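Local coordinates for protein fructose-bisphosphate aldolase class I (PDB 1W8S) that belongs to the class I aldolases of the DeoC/LacD family, built on a TIM-barrel fold, and holds 1,6-di-O-phosphono-beta-D-fructofuranose in its pocket, at residues A165-I178 and A190-S202. The protein carries 2 engineered substitutions. Sequence-based numbering, arbitrary orientation.
With FBP (1,6-di-O-phosphono-beta-D-fructofuranose), chain O.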
ATOM      1  N   ALA E 165      -2.784  -7.771  27.061  1.00 10.92           N
ATOM      2  CA  ALA E 165      -2.065  -6.897  27.956  1.00 11.95           C
ATOM      3  C   ALA E 165      -0.572  -6.918  27.626  1.00 11.69           C
ATOM      4  O   ALA E 165       0.083  -5.874  27.579  1.00 11.94           O
ATOM      5  CB  ALA E 165      -2.296  -7.341  29.394  1.00 12.24           C
ATOM      6  N   ARG E 166      -0.030  -8.101  27.394  1.00 11.87           N
ATOM      7  CA  ARG E 166       1.414  -8.203  27.197  1.00 11.98           C
ATOM      8  C   ARG E 166       1.753  -7.494  25.868  1.00 12.37           C
ATOM      9  O   ARG E 166       2.761  -6.793  25.790  1.00 11.91           O
ATOM     10  CB  ARG E 166       1.917  -9.644  27.167  1.00 12.12           C
ATOM     11  CG  ARG E 166       3.449  -9.742  27.076  1.00 11.50           C
ATOM     12  CD  ARG E 166       4.192  -8.879  28.083  1.00 13.55           C
ATOM     13  NE  ARG E 166       5.609  -9.210  28.143  1.00 13.99           N
ATOM     14  CZ  ARG E 166       6.297  -9.443  29.260  1.00 13.91           C
ATOM     15  NH1 ARG E 166       5.736  -9.367  30.471  1.00 14.97           N
ATOM     16  NH2 ARG E 166       7.563  -9.763  29.173  1.00 13.27           N
ATOM     17  N   ILE E 167       0.931  -7.688  24.841  1.00 11.80           N
ATOM     18  CA  ILE E 167       1.196  -7.056  23.523  1.00 13.36           C
ATOM     19  C   ILE E 167       1.260  -5.531  23.659  1.00 13.31           C
ATOM     20  O   ILE E 167       2.116  -4.875  23.077  1.00 14.56           O
ATOM     21  CB  ILE E 167       0.135  -7.439  22.500  1.00 13.07           C
ATOM     22  CG1 ILE E 167       0.236  -8.903  22.121  1.00 14.09           C
ATOM     23  CG2 ILE E 167       0.312  -6.611  21.215  1.00 14.18           C
ATOM     24  CD1 ILE E 167      -1.045  -9.467  21.514  1.00 14.62           C
ATOM     25  N   ALA E 168       0.372  -4.961  24.464  1.00 14.42           N
ATOM     26  CA  ALA E 168       0.338  -3.523  24.642  1.00 13.90           C
ATOM     27  C   ALA E 168       1.628  -3.020  25.283  1.00 14.86           C
ATOM     28  O   ALA E 168       2.199  -2.034  24.851  1.00 14.36           O
ATOM     29  CB  ALA E 168      -0.865  -3.126  25.432  1.00 13.70           C
ATOM     30  N   LEU E 169       2.114  -3.740  26.296  1.00 14.10           N
ATOM     31  CA  LEU E 169       3.390  -3.412  26.878  1.00 13.70           C
ATOM     32  C   LEU E 169       4.519  -3.498  25.869  1.00 12.91           C
ATOM     33  O   LEU E 169       5.315  -2.602  25.776  1.00 13.32           O
ATOM     34  CB  LEU E 169       3.687  -4.332  28.067  1.00 13.66           C
ATOM     35  CG  LEU E 169       5.121  -4.323  28.618  1.00 13.65           C
ATOM     36  CD1 LEU E 169       5.459  -3.009  29.261  1.00 13.93           C
ATOM     37  CD2 LEU E 169       5.288  -5.488  29.612  1.00 12.67           C
ATOM     38  N   GLU E 170       4.566  -4.587  25.126  1.00 13.65           N
ATOM     39  CA  GLU E 170       5.639  -4.854  24.176  1.00 14.17           C
ATOM     40  C   GLU E 170       5.734  -3.792  23.060  1.00 14.38           C
ATOM     41  O   GLU E 170       6.831  -3.455  22.597  1.00 13.37           O
ATOM     42  CB  GLU E 170       5.450  -6.245  23.568  1.00 13.01           C
ATOM     43  CG  GLU E 170       5.480  -7.371  24.597  1.00 16.04           C
ATOM     44  CD  GLU E 170       6.842  -7.948  24.887  1.00 16.14           C
ATOM     45  OE1 GLU E 170       7.808  -7.588  24.200  1.00 17.93           O
ATOM     46  OE2 GLU E 170       6.929  -8.811  25.808  1.00 14.16           O
ATOM     47  N   LEU E 171       4.589  -3.288  22.627  1.00 14.27           N
ATOM     48  CA  LEU E 171       4.528  -2.323  21.512  1.00 14.20           C
ATOM     49  C   LEU E 171       4.741  -0.840  21.925  1.00 14.46           C
ATOM     50  O   LEU E 171       4.851   0.040  21.058  1.00 15.88           O
ATOM     51  CB  LEU E 171       3.222  -2.495  20.741  1.00 14.05           C
ATOM     52  CG  LEU E 171       3.103  -3.824  19.972  1.00 14.30           C
ATOM     53  CD1 LEU E 171       1.781  -3.922  19.380  1.00 17.17           C
ATOM     54  CD2 LEU E 171       4.163  -4.041  18.903  1.00 16.49           C
ATOM     55  N   GLY E 172       4.789  -0.577  23.226  1.00 13.20           N
ATOM     56  CA  GLY E 172       5.190   0.713  23.765  1.00 14.06           C
ATOM     57  C   GLY E 172       4.063   1.520  24.412  1.00 13.50           C
ATOM     58  O   GLY E 172       4.199   2.720  24.588  1.00 14.59           O
ATOM     59  N   ALA E 173       2.959   0.883  24.753  1.00 14.40           N
ATOM     60  CA  ALA E 173       1.860   1.560  25.469  1.00 13.70           C
ATOM     61  C   ALA E 173       2.395   2.179  26.734  1.00 14.16           C
ATOM     62  O   ALA E 173       3.221   1.570  27.451  1.00 13.05           O
ATOM     63  CB  ALA E 173       0.765   0.601  25.819  1.00 14.73           C
ATOM     64  N   ASP E 174       1.888   3.365  27.030  1.00 13.00           N
ATOM     65  CA  ASP E 174       2.163   4.043  28.289  1.00 13.42           C
ATOM     66  C   ASP E 174       1.060   3.723  29.320  1.00 12.87           C
ATOM     67  O   ASP E 174       1.291   3.806  30.498  1.00 14.36           O
ATOM     68  CB  ASP E 174       2.272   5.551  28.073  1.00 13.81           C
ATOM     69  CG  ASP E 174       3.342   5.912  27.071  1.00 16.34           C
ATOM     70  OD1 ASP E 174       4.460   5.322  27.165  1.00 13.41           O
ATOM     71  OD2 ASP E 174       3.144   6.733  26.130  1.00 16.16           O
ATOM     72  N   ALA E 175      -0.138   3.429  28.829  1.00 13.65           N
ATOM     73  CA  ALA E 175      -1.234   2.840  29.589  1.00 12.91           C
ATOM     74  C   ALA E 175      -1.993   1.952  28.621  1.00 12.50           C
ATOM     75  O   ALA E 175      -1.849   2.080  27.383  1.00 12.00           O
ATOM     76  CB  ALA E 175      -2.157   3.940  30.128  1.00 12.66           C
ATOM     77  N   MET E 176      -2.871   1.105  29.137  1.00 11.30           N
ATOM     78  CA  MET E 176      -3.631   0.236  28.244  1.00 11.80           C
ATOM     79  C   MET E 176      -5.056   0.021  28.728  1.00 12.16           C
ATOM     80  O   MET E 176      -5.356   0.169  29.923  1.00 13.32           O
ATOM     81  CB  MET E 176      -2.924  -1.118  28.068  1.00 12.17           C
ATOM     82  CG  MET E 176      -2.958  -2.028  29.306  1.00 11.90           C
ATOM     83  SD  MET E 176      -2.067  -3.603  29.050  1.00 14.23           S
ATOM     84  CE  MET E 176      -0.401  -3.005  29.208  1.00 11.56           C
ATOM     85  N   LYS E 177      -5.907  -0.371  27.790  1.00 12.89           N
ATOM     86  CA  LYS E 177      -7.282  -0.729  28.038  1.00 13.44           C
ATOM     87  C   LYS E 177      -7.492  -2.127  27.514  1.00 13.31           C
ATOM     88  O   LYS E 177      -7.134  -2.419  26.379  1.00 12.32           O
ATOM     89  CB  LYS E 177      -8.209   0.242  27.323  1.00 13.36           C
ATOM     90  CG  LYS E 177      -9.666  -0.152  27.331  1.00 17.56           C
ATOM     91  CD  LYS E 177     -10.608   1.047  26.980  1.00 20.50           C
ATOM     92  CE  LYS E 177     -10.439   1.556  25.549  1.00 25.60           C
ATOM     93  NZ  LYS E 177     -11.629   2.292  25.013  1.00 25.46           N
ATOM     94  N   ILE E 178      -8.005  -3.016  28.352  1.00 12.39           N
ATOM     95  CA  ILE E 178      -8.255  -4.407  27.974  1.00 12.99           C
ATOM     96  C   ILE E 178      -9.577  -4.874  28.586  1.00 13.32           C
ATOM     97  O   ILE E 178     -10.091  -4.237  29.501  1.00 13.78           O
ATOM     98  CB  ILE E 178      -7.107  -5.347  28.426  1.00 12.86           C
ATOM     99  CG1 ILE E 178      -7.011  -5.398  29.955  1.00 12.90           C
ATOM    100  CG2 ILE E 178      -5.778  -4.935  27.787  1.00 12.12           C
ATOM    101  CD1 ILE E 178      -5.954  -6.318  30.458  1.00 13.67           C
ATOM    102  N   ALA E 190      -3.106 -10.937  33.959  1.00 14.01           N
ATOM    103  CA  ALA E 190      -3.024  -9.913  32.918  1.00 13.57           C
ATOM    104  C   ALA E 190      -2.342  -8.642  33.394  1.00 13.74           C
ATOM    105  O   ALA E 190      -1.461  -8.092  32.730  1.00 14.03           O
ATOM    106  CB  ALA E 190      -4.425  -9.597  32.403  1.00 14.05           C
ATOM    107  N   VAL E 191      -2.759  -8.161  34.563  1.00 14.12           N
ATOM    108  CA  VAL E 191      -2.152  -7.009  35.200  1.00 14.29           C
ATOM    109  C   VAL E 191      -0.681  -7.262  35.473  1.00 15.20           C
ATOM    110  O   VAL E 191       0.143  -6.362  35.294  1.00 14.93           O
ATOM    111  CB  VAL E 191      -2.909  -6.675  36.512  1.00 14.94           C
ATOM    112  CG1 VAL E 191      -2.191  -5.586  37.337  1.00 15.33           C
ATOM    113  CG2 VAL E 191      -4.350  -6.265  36.191  1.00 13.12           C
ATOM    114  N   LYS E 192      -0.342  -8.473  35.932  1.00 15.59           N
ATOM    115  CA  LYS E 192       1.051  -8.773  36.229  1.00 16.32           C
ATOM    116  C   LYS E 192       1.919  -8.692  34.983  1.00 15.53           C
ATOM    117  O   LYS E 192       2.989  -8.075  35.002  1.00 15.11           O
ATOM    118  CB  LYS E 192       1.224 -10.138  36.891  1.00 17.13           C
ATOM    119  CG  LYS E 192       2.705 -10.472  37.206  1.00 19.88           C
ATOM    120  CD  LYS E 192       2.863 -11.833  37.879  1.00 25.06           C
ATOM    121  CE  LYS E 192       4.356 -12.189  38.112  1.00 26.85           C
ATOM    122  NZ  LYS E 192       4.477 -13.099  39.285  1.00 29.48           N
ATOM    123  N   VAL E 193       1.456  -9.269  33.878  1.00 15.24           N
ATOM    124  CA  VAL E 193       2.290  -9.348  32.691  1.00 15.15           C
ATOM    125  C   VAL E 193       2.409  -7.989  31.984  1.00 15.41           C
ATOM    126  O   VAL E 193       3.303  -7.802  31.160  1.00 14.73           O
ATOM    127  CB  VAL E 193       1.796 -10.437  31.681  1.00 15.61           C
ATOM    128  CG1 VAL E 193       1.786 -11.795  32.322  1.00 16.50           C
ATOM    129  CG2 VAL E 193       0.436 -10.074  31.118  1.00 16.01           C
ATOM    130  N   ALA E 194       1.488  -7.071  32.294  1.00 13.97           N
ATOM    131  CA  ALA E 194       1.530  -5.702  31.813  1.00 14.01           C
ATOM    132  C   ALA E 194       2.648  -4.908  32.523  1.00 13.85           C
ATOM    133  O   ALA E 194       3.003  -3.815  32.097  1.00 13.46           O
ATOM    134  CB  ALA E 194       0.202  -5.049  32.063  1.00 14.40           C
ATOM    135  N   GLY E 195       3.170  -5.444  33.632  1.00 13.27           N
ATOM    136  CA  GLY E 195       4.311  -4.863  34.326  1.00 12.96           C
ATOM    137  C   GLY E 195       4.060  -3.446  34.803  1.00 14.15           C
ATOM    138  O   GLY E 195       3.041  -3.165  35.452  1.00 13.45           O
ATOM    139  N   LYS E 196       4.981  -2.533  34.469  1.00 14.04           N
ATOM    140  CA  LYS E 196       4.880  -1.124  34.859  1.00 15.65           C
ATOM    141  C   LYS E 196       3.794  -0.319  34.108  1.00 14.48           C
ATOM    142  O   LYS E 196       3.564   0.857  34.425  1.00 13.87           O
ATOM    143  CB  LYS E 196       6.212  -0.406  34.533  1.00 15.84           C
ATOM    144  CG  LYS E 196       7.427  -0.902  35.289  1.00 20.75           C
ATOM    145  CD  LYS E 196       8.691  -0.208  34.682  1.00 21.24           C
ATOM    146  CE  LYS E 196       9.922  -0.453  35.507  1.00 24.46           C
ATOM    147  NZ  LYS E 196      11.012   0.449  35.099  1.00 24.50           N
ATOM    148  N   VAL E 197       3.174  -0.896  33.083  1.00 14.84           N
ATOM    149  CA  VAL E 197       2.146  -0.159  32.322  1.00 14.22           C
ATOM    150  C   VAL E 197       0.775  -0.385  33.003  1.00 14.74           C
ATOM    151  O   VAL E 197       0.318  -1.539  33.164  1.00 13.56           O
ATOM    152  CB  VAL E 197       2.129  -0.554  30.833  1.00 14.36           C
ATOM    153  CG1 VAL E 197       1.024   0.169  30.087  1.00 14.49           C
ATOM    154  CG2 VAL E 197       3.506  -0.265  30.185  1.00 14.40           C
ATOM    155  N   PRO E 198       0.116   0.693  33.424  1.00 14.98           N
ATOM    156  CA  PRO E 198      -1.190   0.555  34.091  1.00 15.03           C
ATOM    157  C   PRO E 198      -2.301   0.059  33.184  1.00 14.79           C
ATOM    158  O   PRO E 198      -2.325   0.366  31.982  1.00 14.51           O
ATOM    159  CB  PRO E 198      -1.493   1.960  34.603  1.00 14.90           C
ATOM    160  CG  PRO E 198      -0.683   2.879  33.677  1.00 15.59           C
ATOM    161  CD  PRO E 198       0.559   2.099  33.364  1.00 15.34           C
ATOM    162  N   VAL E 199      -3.235  -0.670  33.797  1.00 14.56           N
ATOM    163  CA  VAL E 199      -4.322  -1.347  33.109  1.00 13.54           C
ATOM    164  C   VAL E 199      -5.648  -0.733  33.510  1.00 13.64           C
ATOM    165  O   VAL E 199      -5.933  -0.567  34.695  1.00 12.09           O
ATOM    166  CB  VAL E 199      -4.367  -2.861  33.483  1.00 13.71           C
ATOM    167  CG1 VAL E 199      -5.661  -3.531  32.984  1.00 13.63           C
ATOM    168  CG2 VAL E 199      -3.189  -3.595  32.900  1.00 12.77           C
ATOM    169  N   LEU E 200      -6.435  -0.416  32.493  1.00 13.79           N
ATOM    170  CA  LEU E 200      -7.801   0.051  32.583  1.00 14.44           C
ATOM    171  C   LEU E 200      -8.726  -1.005  32.029  1.00 13.96           C
ATOM    172  O   LEU E 200      -8.504  -1.539  30.941  1.00 14.35           O
ATOM    173  CB  LEU E 200      -7.968   1.323  31.760  1.00 14.46           C
ATOM    174  CG  LEU E 200      -7.245   2.578  32.249  1.00 15.48           C
ATOM    175  CD1 LEU E 200      -7.376   3.689  31.209  1.00 17.42           C
ATOM    176  CD2 LEU E 200      -7.788   3.035  33.615  1.00 18.24           C
ATOM    177  N   MET E 201      -9.763  -1.321  32.771  1.00 15.02           N
ATOM    178  CA  MET E 201     -10.757  -2.290  32.338  1.00 15.32           C
ATOM    179  C   MET E 201     -11.742  -1.572  31.434  1.00 15.47           C
ATOM    180  O   MET E 201     -12.266  -0.525  31.789  1.00 15.95           O
ATOM    181  CB  MET E 201     -11.506  -2.849  33.560  1.00 15.51           C
ATOM    182  CG  MET E 201     -12.773  -3.675  33.246  1.00 17.79           C
ATOM    183  SD  MET E 201     -14.274  -2.991  34.029  1.00 19.94           S
ATOM    184  CE  MET E 201     -15.448  -4.260  33.634  1.00 20.43           C
ATOM    185  N   SER E 202     -11.988  -2.146  30.261  1.00 16.23           N
ATOM    186  CA  SER E 202     -13.047  -1.689  29.374  1.00 17.27           C
ATOM    187  C   SER E 202     -14.388  -2.110  29.955  1.00 16.85           C
ATOM    188  O   SER E 202     -14.582  -3.277  30.265  1.00 17.35           O
ATOM    189  CB  SER E 202     -12.853  -2.361  28.007  1.00 17.66           C
ATOM    190  OG  SER E 202     -13.591  -1.666  27.031  1.00 22.49           O
TER
HETATM  191  P1  FBP O 270     -17.788   0.547  27.176  1.00 16.68           P
HETATM  192  O1P FBP O 270     -19.105   1.039  26.716  1.00 16.25           O
HETATM  193  O2P FBP O 270     -17.553   0.618  28.715  1.00 14.16           O
HETATM  194  O3P FBP O 270     -17.490  -0.896  26.754  1.00 15.13           O
HETATM  195  O1  FBP O 270     -16.700   1.501  26.509  1.00 15.99           O
HETATM  196  C1  FBP O 270     -15.320   1.237  26.641  1.00 20.84           C
HETATM  197  C2  FBP O 270     -14.758   0.814  25.276  1.00 24.86           C
HETATM  198  O2  FBP O 270     -13.362   0.463  25.405  1.00 26.06           O
HETATM  199  C3  FBP O 270     -14.909   1.878  24.180  1.00 24.70           C
HETATM  200  O3  FBP O 270     -13.956   2.927  24.229  1.00 25.41           O
HETATM  201  C4  FBP O 270     -14.794   1.013  22.926  1.00 26.46           C
HETATM  202  O4  FBP O 270     -15.371   1.566  21.756  1.00 28.33           O
HETATM  203  C5  FBP O 270     -15.567  -0.229  23.347  1.00 28.64           C
HETATM  204  O5  FBP O 270     -15.421  -0.347  24.772  1.00 27.88           O
HETATM  205  C6  FBP O 270     -15.035  -1.461  22.625  1.00 30.90           C
HETATM  206  O6  FBP O 270     -15.709  -2.606  23.115  1.00 34.26           O
HETATM  207  P2  FBP O 270     -16.495  -3.606  22.114  1.00 35.66           P
HETATM  208  O4P FBP O 270     -17.722  -4.077  22.858  1.00 34.36           O
HETATM  209  O5P FBP O 270     -16.791  -2.886  20.796  1.00 31.87           O
HETATM  210  O6P FBP O 270     -15.680  -4.892  21.888  1.00 29.44           O
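Met-176 CG meets Val-199 CG2 at 3.9 Å, the side chains slanting across one another, on neighbouring parallel strands of a TIM barrel, where strand 175-179, helix 184-193 and strand 199-202 form a beta-alpha-beta unit. Both point to the face covered by the helices. Met-176 has CG wedged between its backbone N and carbonyl carbon (chi1 71°), and a further bend at the sulfur carries CE to 3.6 Å from Ala-194 CB. That methyl also meets Val-197 CG1, the two side chains crossing at about a right angle; a slender, flexible methionine suits this seam between strand and helix ends. Further along, Ile-178 sends CD1 to 3.8 Å from Val-199 CG1 and on to Ala-190, whose small methyl lets the helix come close.

Val-197 is a branched plug: CG1 lies over Ala-175 CA while CG2 presses against Leu-169 CD1, a tight 3.5 Å. Small Ala-165 lets helices 158-171 and 184-193 approach, its CB 3.5 Å from Ala-190 O. From helix 158-171, Arg-166 reaches across to the last turn of the neighbouring helix, NH1 donating to a lone pair of Val-193 O at 3.0 Å, with the acceptor tilted 19° from the guanidinium plane. NE forms an in-plane salt bridge with Glu-170 OE2, which fixes the group's rotation, and NH1 also bonds Ala-41 O of a neighbouring subunit.

Between the strands, Met-176 N bonds Pro-198 O, Leu-200 N bonds Met-176 O, Ile-178 N bonds Leu-200 O and Ser-202 N bonds Ile-178 O. On the opposite face from Met-176, Lys-177 runs toward the ligand pocket, its CG against Ser-202 CB, with a bend at chi3 (66°) before NZ. There NZ donates to FBP O2 at a short 2.5 Å, with FBP O3 equally close, and Ser-202 OG is hydrogen-bonded to FBP O2 at 2.7 Å.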